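Local coordinates for protein uncharacterized HTH-type transcriptional regulator SAR2349 (Staphylococcus aureus, PDB 4EM2) that binds salicylate in several pockets and, as a member of the MarR family of winged-helix regulators, probably binds DNA to control transcription, at residues I90-P93 / T94-T98; R71-A74 / K75-T79; G128-L131 / Y132-C136; I82-S85 / H86-A89. All blocks are in the same frame, centred on the assembly; numbering follows the deposited sequence.

Contact 1. Residues I90-P93 / T94-T98. With SAL (2-hydroxybenzoic acid), chain E.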
# COMPACT_ATOMS: atom_id res chain seq x y z
N ILE A 90 1.50 11.06 -3.85
CA ILE A 90 0.96 11.83 -2.72
C ILE A 90 1.79 13.09 -2.70
O ILE A 90 2.78 13.17 -3.45
CB ILE A 90 1.11 11.09 -1.37
CG1 ILE A 90 2.55 10.60 -1.20
CG2 ILE A 90 0.13 9.90 -1.32
CD1 ILE A 90 2.82 10.02 0.16
N GLU A 91 1.41 14.06 -1.87
CA GLU A 91 2.17 15.31 -1.79
C GLU A 91 3.22 15.23 -0.71
O GLU A 91 2.98 14.68 0.37
CB GLU A 91 1.24 16.52 -1.54
CG GLU A 91 0.68 17.19 -2.83
CD GLU A 91 1.76 17.95 -3.61
OE1 GLU A 91 2.41 18.85 -3.00
OE2 GLU A 91 1.95 17.65 -4.82
N LYS A 92 4.39 15.80 -1.02
CA LYS A 92 5.56 15.83 -0.14
C LYS A 92 5.24 15.96 1.35
O LYS A 92 5.80 15.22 2.16
CB LYS A 92 6.50 16.96 -0.57
CG LYS A 92 6.85 16.91 -2.07
CD LYS A 92 8.09 17.75 -2.46
CE LYS A 92 9.36 17.18 -1.82
NZ LYS A 92 9.39 15.71 -2.06
N PRO A 93 4.33 16.89 1.73
CA PRO A 93 3.92 17.11 3.12
C PRO A 93 3.32 15.85 3.73
O PRO A 93 3.54 15.53 4.91
CB PRO A 93 2.89 18.24 3.00
CG PRO A 93 3.42 19.04 1.85
CD PRO A 93 3.75 17.93 0.86
N THR A 94 2.52 15.15 2.92
CA THR A 94 1.89 13.92 3.36
C THR A 94 2.95 12.84 3.50
O THR A 94 3.00 12.15 4.48
CB THR A 94 0.91 13.45 2.35
OG1 THR A 94 0.13 14.56 1.92
CG2 THR A 94 -0.01 12.37 2.97
N ALA A 95 3.79 12.71 2.50
CA ALA A 95 4.86 11.72 2.57
C ALA A 95 5.83 12.02 3.74
O ALA A 95 6.22 11.12 4.51
CB ALA A 95 5.57 11.70 1.23
N ARG A 96 6.21 13.29 3.90
CA ARG A 96 7.14 13.68 4.96
C ARG A 96 6.58 13.30 6.30
O ARG A 96 7.25 12.67 7.12
CB ARG A 96 7.41 15.20 4.93
CG ARG A 96 8.81 15.64 5.44
CD ARG A 96 9.14 17.13 5.10
NE ARG A 96 8.89 17.49 3.67
CZ ARG A 96 9.81 17.53 2.69
NH1 ARG A 96 11.11 17.26 2.95
NH2 ARG A 96 9.43 17.82 1.43
N LYS A 97 5.33 13.67 6.54
CA LYS A 97 4.68 13.35 7.81
C LYS A 97 4.58 11.85 8.14
O LYS A 97 4.76 11.43 9.27
CB LYS A 97 3.26 13.95 7.83
CG LYS A 97 2.45 13.51 9.04
CD LYS A 97 1.32 14.47 9.38
CE LYS A 97 0.50 14.00 10.59
NZ LYS A 97 -0.54 12.91 10.30
N THR A 98 4.27 11.04 7.14
CA THR A 98 4.12 9.58 7.35
C THR A 98 5.50 8.98 7.59
O THR A 98 5.66 8.14 8.45
CB THR A 98 3.49 8.95 6.08
OG1 THR A 98 2.23 9.57 5.87
CG2 THR A 98 3.30 7.42 6.20
C1' SAL E . -0.29 6.11 -0.08
O1' SAL E . -1.16 5.60 -0.79
O2' SAL E . 1.01 5.84 -0.35
C1 SAL E . -0.63 7.05 1.04
C2 SAL E . -1.93 7.69 1.10
C3 SAL E . -2.21 8.58 2.18
C4 SAL E . -1.23 8.84 3.19
C5 SAL E . 0.05 8.21 3.14
C6 SAL E . 0.35 7.32 2.08
O2 SAL E . -2.90 7.44 0.10
O HOH W 1 -0.84 13.86 -0.96

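Contact 2. Residues R71-A74 / K75-T79. With SAL (2-hydroxybenzoic acid), chain B.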
# COMPACT_ATOMS: atom_id res chain seq x y z
N ARG A 71 5.67 -0.40 2.71
CA ARG A 71 5.70 -1.41 1.69
C ARG A 71 6.48 -0.88 0.50
O ARG A 71 7.29 -1.59 -0.10
CB ARG A 71 4.26 -1.78 1.27
CG ARG A 71 4.15 -2.95 0.21
CD ARG A 71 2.65 -3.28 -0.11
NE ARG A 71 1.97 -2.13 -0.74
CZ ARG A 71 0.76 -2.19 -1.34
NH1 ARG A 71 0.09 -3.34 -1.38
NH2 ARG A 71 0.25 -1.10 -1.96
N ASP A 72 6.20 0.38 0.15
CA ASP A 72 6.86 0.97 -1.00
C ASP A 72 8.38 0.96 -0.79
O ASP A 72 9.13 0.63 -1.71
CB ASP A 72 6.39 2.41 -1.24
CG ASP A 72 7.18 3.10 -2.35
OD1 ASP A 72 8.27 3.65 -2.02
OD2 ASP A 72 6.73 3.07 -3.52
N ILE A 73 8.81 1.34 0.39
CA ILE A 73 10.25 1.38 0.67
C ILE A 73 10.79 -0.08 0.59
O ILE A 73 11.85 -0.33 0.01
CB ILE A 73 10.49 1.96 2.08
CG1 ILE A 73 10.11 3.45 2.09
CG2 ILE A 73 11.93 1.85 2.47
CD1 ILE A 73 10.24 4.12 3.41
N ALA A 74 10.04 -1.03 1.15
CA ALA A 74 10.47 -2.42 1.20
C ALA A 74 10.79 -2.85 -0.18
O ALA A 74 11.81 -3.44 -0.41
CB ALA A 74 9.34 -3.33 1.78
N LYS A 75 9.92 -2.51 -1.13
CA LYS A 75 10.12 -2.94 -2.51
C LYS A 75 11.11 -2.15 -3.33
O LYS A 75 11.56 -2.63 -4.33
CB LYS A 75 8.78 -2.99 -3.23
CG LYS A 75 7.77 -3.93 -2.47
CD LYS A 75 6.33 -3.89 -3.06
CE LYS A 75 5.43 -5.03 -2.49
NZ LYS A 75 5.82 -6.43 -2.96
N HIS A 76 11.49 -0.96 -2.90
CA HIS A 76 12.36 -0.14 -3.73
C HIS A 76 13.64 0.33 -3.06
O HIS A 76 14.46 1.04 -3.71
CB HIS A 76 11.59 1.09 -4.23
CG HIS A 76 10.39 0.74 -5.06
ND1 HIS A 76 9.12 0.60 -4.53
CD2 HIS A 76 10.29 0.43 -6.37
CE1 HIS A 76 8.29 0.22 -5.48
NE2 HIS A 76 8.98 0.11 -6.61
N GLN A 77 13.81 -0.02 -1.79
CA GLN A 77 14.97 0.47 -1.06
C GLN A 77 16.33 0.05 -1.68
O GLN A 77 16.47 -1.01 -2.23
CB GLN A 77 14.90 0.04 0.41
CG GLN A 77 14.72 -1.47 0.62
CD GLN A 77 14.95 -1.83 2.07
OE1 GLN A 77 14.42 -1.19 2.98
NE2 GLN A 77 15.79 -2.84 2.31
N PRO A 78 17.35 0.87 -1.52
CA PRO A 78 17.32 2.16 -0.82
C PRO A 78 16.54 3.16 -1.66
O PRO A 78 16.73 3.21 -2.88
CB PRO A 78 18.81 2.51 -0.70
CG PRO A 78 19.51 1.15 -0.77
CD PRO A 78 18.74 0.48 -1.86
N THR A 79 15.64 3.92 -1.06
CA THR A 79 14.88 4.90 -1.84
C THR A 79 14.84 6.24 -1.12
O THR A 79 15.45 6.39 -0.03
CB THR A 79 13.47 4.38 -2.21
OG1 THR A 79 12.87 5.26 -3.19
CG2 THR A 79 12.57 4.32 -0.96
C1' SAL B . -3.88 1.27 -2.41
O1' SAL B . -3.07 1.05 -3.32
O2' SAL B . -4.66 2.39 -2.42
C1 SAL B . -3.97 0.37 -1.27
C2 SAL B . -3.35 -0.91 -1.28
C3 SAL B . -3.42 -1.76 -0.17
C4 SAL B . -4.12 -1.32 0.97
C5 SAL B . -4.74 -0.06 0.98
C6 SAL B . -4.67 0.78 -0.13
O2 SAL B . -2.70 -1.31 -2.34

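Contact 3. Residues G128-L131 / Y132-C136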
# COMPACT_ATOMS: atom_id res chain seq x y z
N GLY A 128 11.24 -3.14 11.08
CA GLY A 128 10.43 -2.87 9.91
C GLY A 128 10.24 -4.11 9.05
O GLY A 128 9.09 -4.41 8.58
N HIS A 129 11.33 -4.87 8.82
CA HIS A 129 11.23 -6.09 8.03
C HIS A 129 10.37 -7.14 8.66
O HIS A 129 9.60 -7.86 8.00
CB HIS A 129 12.63 -6.67 7.76
CG HIS A 129 13.37 -6.01 6.63
ND1 HIS A 129 12.94 -6.09 5.33
CD2 HIS A 129 14.52 -5.28 6.62
CE1 HIS A 129 13.80 -5.44 4.55
NE2 HIS A 129 14.77 -4.94 5.31
N GLU A 130 10.49 -7.27 9.98
CA GLU A 130 9.68 -8.26 10.66
C GLU A 130 8.21 -7.86 10.53
O GLU A 130 7.35 -8.70 10.29
CB GLU A 130 10.06 -8.31 12.13
CG GLU A 130 9.33 -9.32 12.93
CD GLU A 130 9.73 -10.78 12.67
OE1 GLU A 130 10.79 -11.02 12.07
OE2 GLU A 130 8.99 -11.69 13.14
N LEU A 131 7.90 -6.60 10.73
CA LEU A 131 6.49 -6.19 10.65
C LEU A 131 5.99 -6.47 9.21
O LEU A 131 4.93 -7.06 8.99
CB LEU A 131 6.39 -4.71 10.98
CG LEU A 131 4.99 -4.03 10.99
CD1 LEU A 131 5.14 -2.72 11.71
CD2 LEU A 131 4.47 -3.82 9.56
N TYR A 132 6.80 -6.10 8.23
CA TYR A 132 6.46 -6.26 6.81
C TYR A 132 6.15 -7.69 6.42
O TYR A 132 5.13 -7.95 5.76
CB TYR A 132 7.62 -5.73 5.97
CG TYR A 132 7.43 -5.92 4.48
CD1 TYR A 132 6.54 -5.14 3.77
CD2 TYR A 132 8.15 -6.90 3.79
CE1 TYR A 132 6.34 -5.32 2.43
CE2 TYR A 132 7.98 -7.10 2.44
CZ TYR A 132 7.06 -6.30 1.77
OH TYR A 132 6.82 -6.49 0.44
N GLU A 133 7.03 -8.62 6.79
CA GLU A 133 6.80 -10.01 6.45
C GLU A 133 5.55 -10.53 7.11
O GLU A 133 4.79 -11.30 6.50
CB GLU A 133 7.98 -10.89 6.87
CG GLU A 133 9.24 -10.63 6.05
CD GLU A 133 10.47 -11.31 6.67
OE1 GLU A 133 10.31 -12.44 7.26
OE2 GLU A 133 11.57 -10.69 6.57
N ILE A 134 5.28 -10.09 8.33
CA ILE A 134 4.08 -10.58 8.99
C ILE A 134 2.77 -10.06 8.36
O ILE A 134 1.81 -10.82 8.15
CB ILE A 134 4.06 -10.21 10.46
CG1 ILE A 134 5.07 -11.06 11.21
CG2 ILE A 134 2.68 -10.46 11.03
CD1 ILE A 134 5.46 -10.39 12.54
N VAL A 135 2.71 -8.76 8.09
CA VAL A 135 1.51 -8.20 7.46
C VAL A 135 1.31 -8.82 6.10
O VAL A 135 0.23 -9.26 5.77
CB VAL A 135 1.65 -6.65 7.30
CG1 VAL A 135 0.58 -6.11 6.27
CG2 VAL A 135 1.48 -5.96 8.69
N CYS A 136 2.37 -8.88 5.32
CA CYS A 136 2.28 -9.37 3.98
C CYS A 136 1.70 -10.79 3.90
O CYS A 136 0.79 -11.08 3.11
CB CYS A 136 3.66 -9.21 3.36
SG CYS A 136 3.82 -9.97 1.77
O HOH W 2 11.35 -8.14 4.58

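Contact 4. Residues I82-S85 / H86-A89. With SAL (2-hydroxybenzoic acid), chain E.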
# COMPACT_ATOMS: atom_id res chain seq x y z
N ILE A 82 11.70 11.71 -2.26
CA ILE A 82 11.39 12.09 -3.65
C ILE A 82 10.76 10.95 -4.46
O ILE A 82 9.67 11.10 -5.05
CB ILE A 82 12.65 12.52 -4.45
CG1 ILE A 82 13.32 13.72 -3.78
CG2 ILE A 82 12.30 12.77 -5.90
CD1 ILE A 82 12.40 14.75 -3.27
N GLU A 83 11.46 9.81 -4.53
CA GLU A 83 10.96 8.68 -5.29
C GLU A 83 9.67 8.18 -4.71
O GLU A 83 8.77 7.83 -5.46
CB GLU A 83 11.92 7.51 -5.29
CG GLU A 83 13.29 7.80 -5.93
CD GLU A 83 14.20 6.57 -5.89
OE1 GLU A 83 13.77 5.47 -5.46
OE2 GLU A 83 15.35 6.71 -6.32
N ILE A 84 9.59 8.13 -3.39
CA ILE A 84 8.37 7.60 -2.74
C ILE A 84 7.14 8.43 -3.16
O ILE A 84 6.16 7.90 -3.67
CB ILE A 84 8.50 7.62 -1.19
CG1 ILE A 84 9.59 6.65 -0.71
CG2 ILE A 84 7.16 7.17 -0.57
CD1 ILE A 84 9.88 6.78 0.74
N SER A 85 7.20 9.74 -2.94
CA SER A 85 6.12 10.67 -3.29
C SER A 85 5.66 10.50 -4.72
O SER A 85 4.46 10.54 -5.00
CB SER A 85 6.59 12.10 -3.12
OG SER A 85 6.73 12.36 -1.74
N HIS A 86 6.62 10.29 -5.61
CA HIS A 86 6.30 10.11 -6.99
C HIS A 86 5.57 8.78 -7.27
O HIS A 86 4.54 8.74 -7.93
CB HIS A 86 7.55 10.23 -7.83
CG HIS A 86 7.29 9.99 -9.27
ND1 HIS A 86 7.06 8.73 -9.79
CD2 HIS A 86 7.12 10.85 -10.30
CE1 HIS A 86 6.75 8.83 -11.07
NE2 HIS A 86 6.78 10.11 -11.40
N ARG A 87 6.09 7.66 -6.80
CA ARG A 87 5.38 6.42 -7.07
C ARG A 87 4.02 6.35 -6.36
O ARG A 87 3.10 5.74 -6.86
CB ARG A 87 6.20 5.19 -6.61
CG ARG A 87 7.51 4.91 -7.34
CD ARG A 87 8.12 3.63 -6.76
NE ARG A 87 8.61 3.86 -5.40
CZ ARG A 87 9.88 4.12 -5.09
NH1 ARG A 87 10.80 4.15 -6.07
NH2 ARG A 87 10.22 4.42 -3.83
N ARG A 88 3.92 6.91 -5.16
CA ARG A 88 2.68 6.84 -4.39
C ARG A 88 1.67 7.89 -4.84
O ARG A 88 0.46 7.79 -4.56
CB ARG A 88 2.99 7.04 -2.91
CG ARG A 88 3.81 5.91 -2.26
CD ARG A 88 2.90 4.77 -1.81
NE ARG A 88 2.59 3.84 -2.87
CZ ARG A 88 1.38 3.35 -3.13
NH1 ARG A 88 0.32 3.71 -2.41
NH2 ARG A 88 1.27 2.45 -4.10
N ALA A 89 2.17 8.88 -5.55
CA ALA A 89 1.30 9.97 -6.02
C ALA A 89 0.68 10.69 -4.83
O ALA A 89 -0.53 10.88 -4.77
CB ALA A 89 0.18 9.40 -6.97
C1' SAL E . -0.29 6.11 -0.08
O1' SAL E . -1.16 5.60 -0.79
O2' SAL E . 1.01 5.84 -0.35
C1 SAL E . -0.63 7.05 1.04
C2 SAL E . -1.93 7.69 1.10
C3 SAL E . -2.21 8.58 2.18
C4 SAL E . -1.23 8.84 3.19
C5 SAL E . 0.05 8.21 3.14
C6 SAL E . 0.35 7.32 2.08
O2 SAL E . -2.90 7.44 0.10

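Contact 1. Residues I90-P93 / T94-T98
Ile90 and Ala95 meet methyl to methyl where the chain turns into helix 92-104: CD1 of Ile90 sits 3.4 Å from CB of Ala95, tighter than ordinary van der Waals contact. Ile90 reaches that place because CG1 is wedged between its own backbone N and carbonyl carbon (chi1 50°), which leaves CG2 beside the backbone N, anti to the carbonyl carbon, and facing salicylate. There CG2 lies 3.8 Å from ring atom C1 of the ligand, while the Thr94 methyl CG2 faces the same ring, 3.7 Å from C4. Beta-branched Ile90 suits its position, since one branch can serve the protein and the other the bound ring.

On another face of the helix the side chains of Lys92 and Arg96 cross at a slant. Lys92 bends at chi3 and chi4, and its CE comes to the edge of the guanidinium, 3.3 Å from Arg96 NH2, with NZ of Lys92 4.1 Å from the same nitrogen. Underneath, the first turn is closed by Ala95 N to Glu91 O, Arg96 N to Lys92 O and Lys97 N to Pro93 O; Pro93, which has no N-H to give, fits a first turn. Ala95, small and buried, lets Leu81 and Ser85 of helix 81-88 approach. The helix start thus divides its chemistry: apolar branches line a salicylate pocket, whereas two like charges converge beside Arg118, a cationic patch that would probably attract anions, consistent with the sulfate and second salicylate near Arg96.

Contact 2. Residues R71-A74 / K75-T79
The backbone oxygen of Ile73 accepts two hydrogen bonds at the end of helix 64-76. Gln77 N reaches Ile73 O at 2.7 Å in the carbonyl plane, while His76 N stands well above that plane, 3.0 Å from Ile73 O. One residue back, Asp72 O is taken by the His76 ring: ND1 donates to it over 2.8 Å, with the oxygen close to the ring plane, and His76 N adds a weak bond. Because a carbonyl oxygen can only accept, ND1 presumably carries the hydrogen. Histidine suits this last turn because its ring can fold back onto a carbonyl there. The Asp72 carboxylate, its plane 29° from the ring, has Arg87 of helix 81-88 as its partner.

Beyond the cis peptide before Pro78 the chain returns, and Thr79 CG2 packs on Ile73 CG1 at 4.0 Å, the two side chains crossing at about a right angle. Gln77 OE1 is held by Leu124 N of strand 122-124. Farther up the helix, Lys75 CE leans on Arg71 CG at 3.6 Å, and the arginine, bent at chi3 (63°), sends its tip on to salicylate, where NH2 donates to the phenolic O2 over 3.0 Å; Tyr46 OH also bonds to this ligand. The turn from helix 64-76 towards helix 81-88, tied to strand 122-124, is characteristic of the winged helix-turn-helix domain of MarR proteins.

Contact 3. Residues G128-L131 / Y132-C136
Leu131 and Val135 are brought alongside each other by their first torsions: in Leu131 CG lies opposite the backbone N (chi1 -179°), and in Val135 CG1 takes that same place, leaving CG2 beside its own N and turned back towards the preceding turn. The two side chains point the same way, with Leu131 CD2 3.8 Å from Val135 CG2. Branched aliphatic residues four apart form an oily ridge along one side of helix 126-148. Leu70 and Trp67 of helix 64-76 pack on it, with Ile56 and Leu57 of helix 46-59 against Val135, which also touches salicylate.

Another side of the helix is polar. His129 ND1 and Glu133 OE2 are 5.0 Å apart, too far to bond directly, and a water bridges them: it lies 2.7 Å from His129 ND1 and donates to Glu133 OE2 over 3.2 Å. Glu130 bends at chi2 (73°) and crosses Ile134 obliquely; the methyl CD1 of Ile134 lies beside both CG (4.0 Å) and the carboxylate oxygen OE2 (3.8 Å) of Glu130. Tyr132 leads its ring away from the neighbouring turn, to Ala74 and Lys75.

The backbone runs as a regular alpha helix through these residues, Val135 N reaching Leu131 O at 2.9 Å and Glu133 N reaching His129 O at 2.9 Å. Gly128 adds no side chain at its buried position. Such a division of residues implies two kinds of contact: the aliphatic side joins the helix to helices 64-76 and 46-59 by apolar packing, while His129 and Glu133 are linked through water.

Contact 4. Residues I82-S85 / H86-A89
Arg87 lies alongside Glu83 one turn earlier, both side chains running the same way. From CB, 3.9 Å from Glu83 O, the chain passes to CG, which stays over the same carbonyl at 3.7 Å. A bend at chi3 (-71°) then folds the guanidinium back across the turn, so that Glu83 O sits over the centre of one face. NE forms a salt bridge with Asp72 of helix 64-76. At the tip the two nitrogens part: NH1 meets Glu83 OE1 at 3.3 Å, a salt bridge whose hydrogen bond is weak, and NH2 is bonded to Thr79 OG1. The carboxylate stands almost perpendicular to the guanidinium, 88° between planes, with OE1 at the guanidinium edge; Thr79 OG1 is also bonded to that oxygen. Arginine suits this place because one flat group can serve three polar partners in different directions.

In a winged helix-turn-helix domain such as this, helix 81-88 is the first of the helix-turn-helix pair, and it ends here in a Schellman motif. Ala89, with positive phi, is its C' residue: Ile90 N probably bonds back to Ser85 O, and Ala89 N makes a weak bond to His86 O.

Arg88 CG packs 4.0 Å from Ile84 CG2, and bends at chi2 and chi3 swing the guanidinium edge-on to a salicylate carboxylate, where NH1 makes a weak bond to O1' at 2.9 Å, though the carboxylate, modelled too close to Arg88 CD, is less surely placed. Ile84, buried, faces Ile69 and Ile73 of helix 64-76 and Leu99 of helix 92-104.

How the contacts relate
Along the chain the order is contact 2, contact 4, contact 1, contact 3, on helices 64-76, 81-88, 92-104 and 126-148. Contacts 4 and 1 are nearest, with centres 9 Å apart: the turn between their helices joins them, and both border one salicylate. Contact 2 touches contact 4 through side chains of both helices, and contact 3 through the Tyr132 ring. Contact 3 stays clear of contacts 1 and 4, their centres 22 and 21 Å away. Helix 64-76 therefore links the helix-turn-helix pair to helix 126-148, and salicylate sites along this path could plausibly influence how the probable DNA-binding helices are set.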